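Local coordinates for OsmC family peroxiredoxin (PDB 2E8E), which probably reduces organic or hydrogen peroxides through a pair of reactive cysteine thiols, at the interface of chains A and B. Sequence-based numbering; all coordinates share one arbitrary frame. Chains: chain A/B, Hypothetical protein Aq_1549.

Contact 1: the interface of chains A and B. Residues chain A 8-10, 16; chain B 63-65.
A:Glu9 lies opposite B:Lys65 in an antiparallel bridge between strand 3-12 of chain A and strand 63-72 of chain B, part of the sheet pairing that joins the two subunits of this OsmC-family dimer. From its CB the chain of A:Glu9 runs extended, with CG anti to the backbone N (chi1 179°), which carries it out over B:Asp63. A:Glu9 CG sits 3.3 Å from B:Asp63 OD2 and nearly as close to OD1. A:Glu9 CD follows at 3.4 Å from B:Asp63 OD2. At the tip, the carboxylate oxygen A:Glu9 OE2 stands 2.7 Å from B:Asp63 OD2. The two side chains cross at about a right angle, yet their carboxylate planes lie 25° apart, nearly coplanar. So short an approach would suit one shared proton, although none is seen. A:Glu9 OE2 also touches B:Lys65 CE, at 3.4 Å. That lysine runs alongside A:Glu9 in the same direction, and its ammonium NZ, 4.2 Å from OE2, may ease the crowding of negative charge. B:Asp63 OD1 accepts a hydrogen bond from the amide N of B:Ile64 at 2.7 Å, met from above the carboxylate plane, and receives a weak bond from A:Leu10 N. The same A:Leu10 N donates to B:Ile64 O at 3.1 Å, in the carbonyl plane. That carbonyl O reaches the edge of the A:Phe16 ring, while B:Ile64 CG2 meets A:Phe16 CE1 at 3.8 Å and A:Leu10 CD1 lies over one face.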
ATOM      1  N   LEU A   8     -13.008  -4.586  -2.403  1.00 18.80           N
ATOM      2  CA  LEU A   8     -12.491  -5.916  -2.128  1.00 19.91           C
ATOM      3  C   LEU A   8     -13.607  -6.905  -1.850  1.00 21.32           C
ATOM      4  O   LEU A   8     -14.641  -6.552  -1.286  1.00 20.06           O
ATOM      5  CB  LEU A   8     -11.551  -5.893  -0.922  1.00 17.44           C
ATOM      6  CG  LEU A   8     -10.123  -5.384  -1.130  1.00 17.58           C
ATOM      7  CD1 LEU A   8     -10.139  -3.947  -1.629  1.00 19.78           C
ATOM      8  CD2 LEU A   8      -9.361  -5.492   0.178  1.00 19.22           C
ATOM      9  N   GLU A   9     -13.375  -8.150  -2.250  1.00 21.69           N
ATOM     10  CA  GLU A   9     -14.331  -9.223  -2.031  1.00 22.38           C
ATOM     11  C   GLU A   9     -13.541 -10.487  -1.711  1.00 22.93           C
ATOM     12  O   GLU A   9     -12.496 -10.750  -2.306  1.00 19.84           O
ATOM     13  CB  GLU A   9     -15.200  -9.425  -3.277  1.00 24.02           C
ATOM     14  CG  GLU A   9     -16.223 -10.538  -3.149  1.00 27.65           C
ATOM     15  CD  GLU A   9     -17.261 -10.496  -4.256  1.00 30.54           C
ATOM     16  OE1 GLU A   9     -16.876 -10.291  -5.429  1.00 30.27           O
ATOM     17  OE2 GLU A   9     -18.462 -10.673  -3.954  1.00 32.55           O
ATOM     18  N   LEU A  10     -14.035 -11.262  -0.752  1.00 21.72           N
ATOM     19  CA  LEU A  10     -13.367 -12.486  -0.349  1.00 23.98           C
ATOM     20  C   LEU A  10     -13.181 -13.389  -1.574  1.00 24.83           C
ATOM     21  O   LEU A  10     -14.107 -13.570  -2.367  1.00 25.16           O
ATOM     22  CB  LEU A  10     -14.204 -13.182   0.726  1.00 24.90           C
ATOM     23  CG  LEU A  10     -13.548 -14.178   1.680  1.00 28.13           C
ATOM     24  CD1 LEU A  10     -12.426 -13.503   2.464  1.00 26.16           C
ATOM     25  CD2 LEU A  10     -14.618 -14.717   2.627  1.00 27.60           C
ATOM     26  N   PHE A  16      -8.551 -11.586  -0.478  1.00 18.60           N
ATOM     27  CA  PHE A  16      -9.505 -10.754  -1.200  1.00 18.14           C
ATOM     28  C   PHE A  16      -9.141 -10.410  -2.629  1.00 20.69           C
ATOM     29  O   PHE A  16      -7.990 -10.085  -2.915  1.00 19.93           O
ATOM     30  CB  PHE A  16      -9.687  -9.430  -0.453  1.00 19.07           C
ATOM     31  CG  PHE A  16     -10.189  -9.593   0.946  1.00 17.36           C
ATOM     32  CD1 PHE A  16     -11.546  -9.478   1.224  1.00 18.84           C
ATOM     33  CD2 PHE A  16      -9.315  -9.914   1.975  1.00 16.80           C
ATOM     34  CE1 PHE A  16     -12.028  -9.683   2.515  1.00 17.41           C
ATOM     35  CE2 PHE A  16      -9.785 -10.124   3.272  1.00 18.64           C
ATOM     36  CZ  PHE A  16     -11.148 -10.007   3.538  1.00 18.27           C
TER
ATOM     37  N   ASP B  63     -19.475 -14.171   2.490  1.00 25.02           N
ATOM     38  CA  ASP B  63     -18.644 -13.201   1.791  1.00 25.05           C
ATOM     39  C   ASP B  63     -18.364 -11.983   2.663  1.00 25.04           C
ATOM     40  O   ASP B  63     -19.100 -11.684   3.605  1.00 23.81           O
ATOM     41  CB  ASP B  63     -19.340 -12.769   0.494  1.00 26.55           C
ATOM     42  CG  ASP B  63     -18.408 -12.039  -0.467  1.00 28.18           C
ATOM     43  OD1 ASP B  63     -17.178 -12.064  -0.256  1.00 29.10           O
ATOM     44  OD2 ASP B  63     -18.915 -11.450  -1.443  1.00 31.97           O
ATOM     45  N   ILE B  64     -17.271 -11.297   2.356  1.00 24.04           N
ATOM     46  CA  ILE B  64     -16.890 -10.089   3.072  1.00 22.74           C
ATOM     47  C   ILE B  64     -16.498  -9.115   1.976  1.00 24.00           C
ATOM     48  O   ILE B  64     -15.628  -9.413   1.159  1.00 24.01           O
ATOM     49  CB  ILE B  64     -15.672 -10.314   4.002  1.00 24.83           C
ATOM     50  CG1 ILE B  64     -16.044 -11.275   5.131  1.00 23.67           C
ATOM     51  CG2 ILE B  64     -15.195  -8.975   4.574  1.00 23.91           C
ATOM     52  CD1 ILE B  64     -14.890 -11.645   6.041  1.00 25.16           C
ATOM     53  N   LYS B  65     -17.172  -7.972   1.937  1.00 21.21           N
ATOM     54  CA  LYS B  65     -16.884  -6.954   0.941  1.00 22.77           C
ATOM     55  C   LYS B  65     -16.398  -5.709   1.664  1.00 21.79           C
ATOM     56  O   LYS B  65     -16.976  -5.301   2.670  1.00 21.71           O
ATOM     57  CB  LYS B  65     -18.139  -6.625   0.132  1.00 23.78           C
ATOM     58  CG  LYS B  65     -18.695  -7.800  -0.667  1.00 27.48           C
ATOM     59  CD  LYS B  65     -19.912  -7.379  -1.471  1.00 29.93           C
ATOM     60  CE  LYS B  65     -20.448  -8.528  -2.312  1.00 33.79           C
ATOM     61  NZ  LYS B  65     -21.680  -8.135  -3.057  1.00 34.89           N
TER

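Contact 2: the interface of chains A and B. Residues chain A 71-73, 81; chain B 1.
B:Met1, the first residue of its chain, extends its backbone beside the end of strand 63-72 of chain A, where A:Lys71 and A:Arg72 keep strand-like torsions and A:Arg73 continues into a loop. The side chain of B:Met1 is the main apolar group brought across. It is straight as far as SD and then bends at the thioether (chi3 88°), which turns the terminal methyl back toward chain A. On the way B:Met1 CG passes the backbone carbonyl O of A:Arg72 at 3.3 Å, and the methyl CE lies 3.6 Å from that same oxygen. CE then settles against A:Glu81, a loop residue, whose side chain crosses the methionine at about a right angle. The contact is with the flank of the glutamate: A:Glu81 CG lies 3.7 Å and its CB 3.8 Å from B:Met1 CE. The bend of A:Glu81 at chi2 (-142°) also brings the carboxylate oxygen OE1 within 3.3 Å of B:Met1 CE. A:Lys71 adds its backbone O, 4.2 Å from B:Met1 CE. The patch appears to hold the N-terminus of one subunit against the strand end and loop of the other, and may keep the start of the exchanged strand in place.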
ATOM      1  N   LYS A  71      11.202  -3.310   8.766  1.00 17.75           N
ATOM      2  CA  LYS A  71      11.351  -4.095   9.991  1.00 19.72           C
ATOM      3  C   LYS A  71      10.150  -3.790  10.877  1.00 18.56           C
ATOM      4  O   LYS A  71       9.909  -2.635  11.237  1.00 18.93           O
ATOM      5  CB  LYS A  71      12.651  -3.721  10.706  1.00 20.34           C
ATOM      6  CG  LYS A  71      13.898  -4.113   9.938  1.00 25.27           C
ATOM      7  CD  LYS A  71      15.161  -3.674  10.667  1.00 29.87           C
ATOM      8  CE  LYS A  71      16.413  -4.152   9.945  1.00 33.20           C
ATOM      9  NZ  LYS A  71      16.484  -3.644   8.545  1.00 37.84           N
ATOM     10  N   ARG A  72       9.405  -4.831  11.236  1.00 18.78           N
ATOM     11  CA  ARG A  72       8.192  -4.669  12.029  1.00 17.93           C
ATOM     12  C   ARG A  72       8.329  -4.824  13.535  1.00 20.07           C
ATOM     13  O   ARG A  72       9.155  -5.597  14.023  1.00 19.90           O
ATOM     14  CB  ARG A  72       7.132  -5.663  11.547  1.00 18.05           C
ATOM     15  CG  ARG A  72       6.891  -5.630  10.052  1.00 17.42           C
ATOM     16  CD  ARG A  72       5.926  -6.718   9.631  1.00 17.01           C
ATOM     17  NE  ARG A  72       4.583  -6.509  10.161  1.00 19.40           N
ATOM     18  CZ  ARG A  72       3.544  -7.278   9.860  1.00 20.87           C
ATOM     19  NH1 ARG A  72       3.703  -8.312   9.043  1.00 22.45           N
ATOM     20  NH2 ARG A  72       2.345  -6.995  10.340  1.00 19.72           N
ATOM     21  N   ARG A  73       7.494  -4.083  14.257  1.00 19.76           N
ATOM     22  CA  ARG A  73       7.451  -4.142  15.709  1.00 21.17           C
ATOM     23  C   ARG A  73       6.948  -5.537  16.060  1.00 21.11           C
ATOM     24  O   ARG A  73       6.268  -6.175  15.256  1.00 21.52           O
ATOM     25  CB  ARG A  73       6.485  -3.083  16.252  1.00 22.43           C
ATOM     26  CG  ARG A  73       6.293  -3.122  17.757  1.00 25.30           C
ATOM     27  CD  ARG A  73       5.561  -1.893  18.266  1.00 27.11           C
ATOM     28  NE  ARG A  73       4.207  -1.774  17.733  1.00 29.57           N
ATOM     29  CZ  ARG A  73       3.391  -0.762  18.007  1.00 29.59           C
ATOM     30  NH1 ARG A  73       3.795   0.218  18.806  1.00 30.73           N
ATOM     31  NH2 ARG A  73       2.174  -0.724  17.486  1.00 29.39           N
ATOM     32  N   GLU A  81       8.742  -0.334  12.090  1.00 18.34           N
ATOM     33  CA  GLU A  81       9.406   0.630  12.955  1.00 21.64           C
ATOM     34  C   GLU A  81      10.494   1.312  12.138  1.00 20.65           C
ATOM     35  O   GLU A  81      10.953   2.409  12.467  1.00 21.82           O
ATOM     36  CB  GLU A  81      10.032  -0.064  14.167  1.00 26.44           C
ATOM     37  CG  GLU A  81       9.045  -0.879  14.986  1.00 34.72           C
ATOM     38  CD  GLU A  81       9.302  -0.789  16.479  1.00 37.68           C
ATOM     39  OE1 GLU A  81      10.454  -1.010  16.908  1.00 42.36           O
ATOM     40  OE2 GLU A  81       8.345  -0.499  17.226  1.00 42.96           O
TER
ATOM     41  N   MET B   1      11.692  -9.033  15.362  1.00 23.71           N
ATOM     42  CA  MET B   1      11.149  -8.045  14.388  1.00 22.86           C
ATOM     43  C   MET B   1      11.122  -8.670  13.001  1.00 20.62           C
ATOM     44  O   MET B   1      12.172  -8.959  12.427  1.00 21.83           O
ATOM     45  CB  MET B   1      12.024  -6.786  14.370  1.00 23.12           C
ATOM     46  CG  MET B   1      12.003  -5.985  15.665  1.00 27.23           C
ATOM     47  SD  MET B   1      13.003  -4.480  15.577  1.00 22.76           S
ATOM     48  CE  MET B   1      11.817  -3.322  14.932  1.00 27.48           C
TER

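Contact 3: the interface of chains A and B. Residues chain A 68-71; chain B 2-5.
A:Lys69 and B:Glu5 face each other as an antiparallel bridge pair and run side by side in the same direction, their chains touching along much of their length. A:Lys69 CG meets B:Glu5 CG at 3.8 Å. Further out, A:Lys69 CE packs on B:Glu5 CD at 3.5 Å. A bend at chi3 (-60°) brings CE against the carboxylate; A:Lys69 NZ then points past it, which leaves the salt bridge to B:Glu5 OE2 long at 3.7 Å. The glutamate itself is extended beyond CG. B:Val3 comes up on the same side as these two: its CG1, set anti to the backbone N (chi1 178°), touches A:Lys69 CG at 3.7 Å and also nears the carbonyl O of A:Gly70. The aliphatic part of the lysine is thus covered by both a valine methyl and the glutamate stem. A:Gly70 and B:Lys4, the bridge pair between A:Lys69/B:Glu5 and A:Lys71/B:Val3, bond reciprocally through their backbones: A:Gly70 N donates to B:Lys4 O at 2.8 Å, and B:Lys4 N donates to A:Gly70 O at 2.9 Å. Both bonds are nearly straight. The side chain of B:Lys4 turns away from the partner strand, and its NZ meets B:Glu2 OE2 at 2.9 Å from above the carboxylate plane, which may steady the N-terminal stretch within its own chain. The patch joins strand 3-12 of one subunit to strand 63-72 of the other, so that the sheet continues across the dimer.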
ATOM      1  N   LEU A  68      13.228  -1.962  -1.078  1.00 19.41           N
ATOM      2  CA  LEU A  68      12.641  -1.549   0.184  1.00 18.93           C
ATOM      3  C   LEU A  68      12.690  -2.674   1.200  1.00 19.01           C
ATOM      4  O   LEU A  68      12.379  -3.821   0.891  1.00 19.80           O
ATOM      5  CB  LEU A  68      11.192  -1.099  -0.008  1.00 19.56           C
ATOM      6  CG  LEU A  68      10.989   0.108  -0.925  1.00 19.65           C
ATOM      7  CD1 LEU A  68      10.663  -0.367  -2.341  1.00 19.45           C
ATOM      8  CD2 LEU A  68       9.865   0.970  -0.382  1.00 18.10           C
ATOM      9  N   LYS A  69      13.092  -2.336   2.419  1.00 17.99           N
ATOM     10  CA  LYS A  69      13.165  -3.311   3.492  1.00 19.57           C
ATOM     11  C   LYS A  69      12.492  -2.719   4.716  1.00 19.48           C
ATOM     12  O   LYS A  69      12.861  -1.638   5.178  1.00 20.75           O
ATOM     13  CB  LYS A  69      14.618  -3.651   3.829  1.00 20.95           C
ATOM     14  CG  LYS A  69      14.754  -4.572   5.033  1.00 24.94           C
ATOM     15  CD  LYS A  69      16.205  -4.913   5.336  1.00 29.18           C
ATOM     16  CE  LYS A  69      16.864  -5.621   4.168  1.00 32.30           C
ATOM     17  NZ  LYS A  69      18.253  -6.063   4.489  1.00 36.21           N
ATOM     18  N   GLY A  70      11.501  -3.429   5.242  1.00 18.87           N
ATOM     19  CA  GLY A  70      10.804  -2.933   6.411  1.00 18.53           C
ATOM     20  C   GLY A  70      10.956  -3.874   7.587  1.00 18.61           C
ATOM     21  O   GLY A  70      10.870  -5.089   7.424  1.00 19.24           O
ATOM     22  N   LYS A  71      11.202  -3.310   8.766  1.00 17.75           N
ATOM     23  CA  LYS A  71      11.351  -4.095   9.991  1.00 19.72           C
ATOM     24  C   LYS A  71      10.150  -3.790  10.877  1.00 18.56           C
ATOM     25  O   LYS A  71       9.909  -2.635  11.237  1.00 18.93           O
ATOM     26  CB  LYS A  71      12.651  -3.721  10.706  1.00 20.34           C
ATOM     27  CG  LYS A  71      13.898  -4.113   9.938  1.00 25.27           C
ATOM     28  CD  LYS A  71      15.161  -3.674  10.667  1.00 29.87           C
ATOM     29  CE  LYS A  71      16.413  -4.152   9.945  1.00 33.20           C
ATOM     30  NZ  LYS A  71      16.484  -3.644   8.545  1.00 37.84           N
TER
ATOM     31  N   GLU B   2       9.928  -8.886  12.462  1.00 20.24           N
ATOM     32  CA  GLU B   2       9.828  -9.485  11.138  1.00 21.63           C
ATOM     33  C   GLU B   2      10.305  -8.513  10.075  1.00 21.93           C
ATOM     34  O   GLU B   2      10.057  -7.307  10.154  1.00 21.18           O
ATOM     35  CB  GLU B   2       8.393  -9.915  10.819  1.00 22.34           C
ATOM     36  CG  GLU B   2       8.235 -10.384   9.376  1.00 25.59           C
ATOM     37  CD  GLU B   2       6.829 -10.842   9.036  1.00 26.30           C
ATOM     38  OE1 GLU B   2       5.867 -10.233   9.542  1.00 24.50           O
ATOM     39  OE2 GLU B   2       6.693 -11.801   8.244  1.00 28.58           O
ATOM     40  N   VAL B   3      10.996  -9.052   9.079  1.00 21.83           N
ATOM     41  CA  VAL B   3      11.513  -8.255   7.986  1.00 20.69           C
ATOM     42  C   VAL B   3      10.762  -8.574   6.701  1.00 22.53           C
ATOM     43  O   VAL B   3      10.589  -9.745   6.347  1.00 24.66           O
ATOM     44  CB  VAL B   3      13.015  -8.540   7.758  1.00 21.27           C
ATOM     45  CG1 VAL B   3      13.530  -7.724   6.580  1.00 21.16           C
ATOM     46  CG2 VAL B   3      13.801  -8.220   9.017  1.00 22.41           C
ATOM     47  N   LYS B   4      10.298  -7.530   6.019  1.00 20.44           N
ATOM     48  CA  LYS B   4       9.604  -7.678   4.744  1.00 19.72           C
ATOM     49  C   LYS B   4      10.481  -6.958   3.729  1.00 21.27           C
ATOM     50  O   LYS B   4      11.028  -5.893   4.024  1.00 21.07           O
ATOM     51  CB  LYS B   4       8.231  -6.997   4.761  1.00 19.81           C
ATOM     52  CG  LYS B   4       7.199  -7.592   5.706  1.00 20.45           C
ATOM     53  CD  LYS B   4       6.789  -8.995   5.300  1.00 21.44           C
ATOM     54  CE  LYS B   4       5.525  -9.411   6.039  1.00 20.39           C
ATOM     55  NZ  LYS B   4       5.255 -10.866   5.922  1.00 22.71           N
ATOM     56  N   GLU B   5      10.611  -7.535   2.541  1.00 20.72           N
ATOM     57  CA  GLU B   5      11.414  -6.937   1.490  1.00 20.99           C
ATOM     58  C   GLU B   5      10.731  -7.033   0.134  1.00 21.44           C
ATOM     59  O   GLU B   5      10.085  -8.027  -0.184  1.00 20.22           O
ATOM     60  CB  GLU B   5      12.784  -7.624   1.400  1.00 24.34           C
ATOM     61  CG  GLU B   5      13.763  -7.249   2.496  1.00 31.63           C
ATOM     62  CD  GLU B   5      15.074  -8.009   2.387  1.00 34.84           C
ATOM     63  OE1 GLU B   5      15.564  -8.191   1.252  1.00 35.72           O
ATOM     64  OE2 GLU B   5      15.619  -8.416   3.435  1.00 38.83           O
TER

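Contacts 2 and 3 adjoin: the centres of their C-alpha atoms are about 8 Å apart and they share A:Lys71. The C-alpha centre of contact 1 lies about 28 Å from that of contact 2 and about 27 Å from that of contact 3. Contacts 1 and 3 use the same two strands, 3-12 and 63-72, with the chains exchanged and in one register. By the two-fold symmetry, the twin of contact 3 therefore belongs to the strand pair that holds contact 1. Each subunit thus lends its N-terminal strand to the other's sheet, with contact 2 securing its beginning, an exchange consistent with an intertwined dimer.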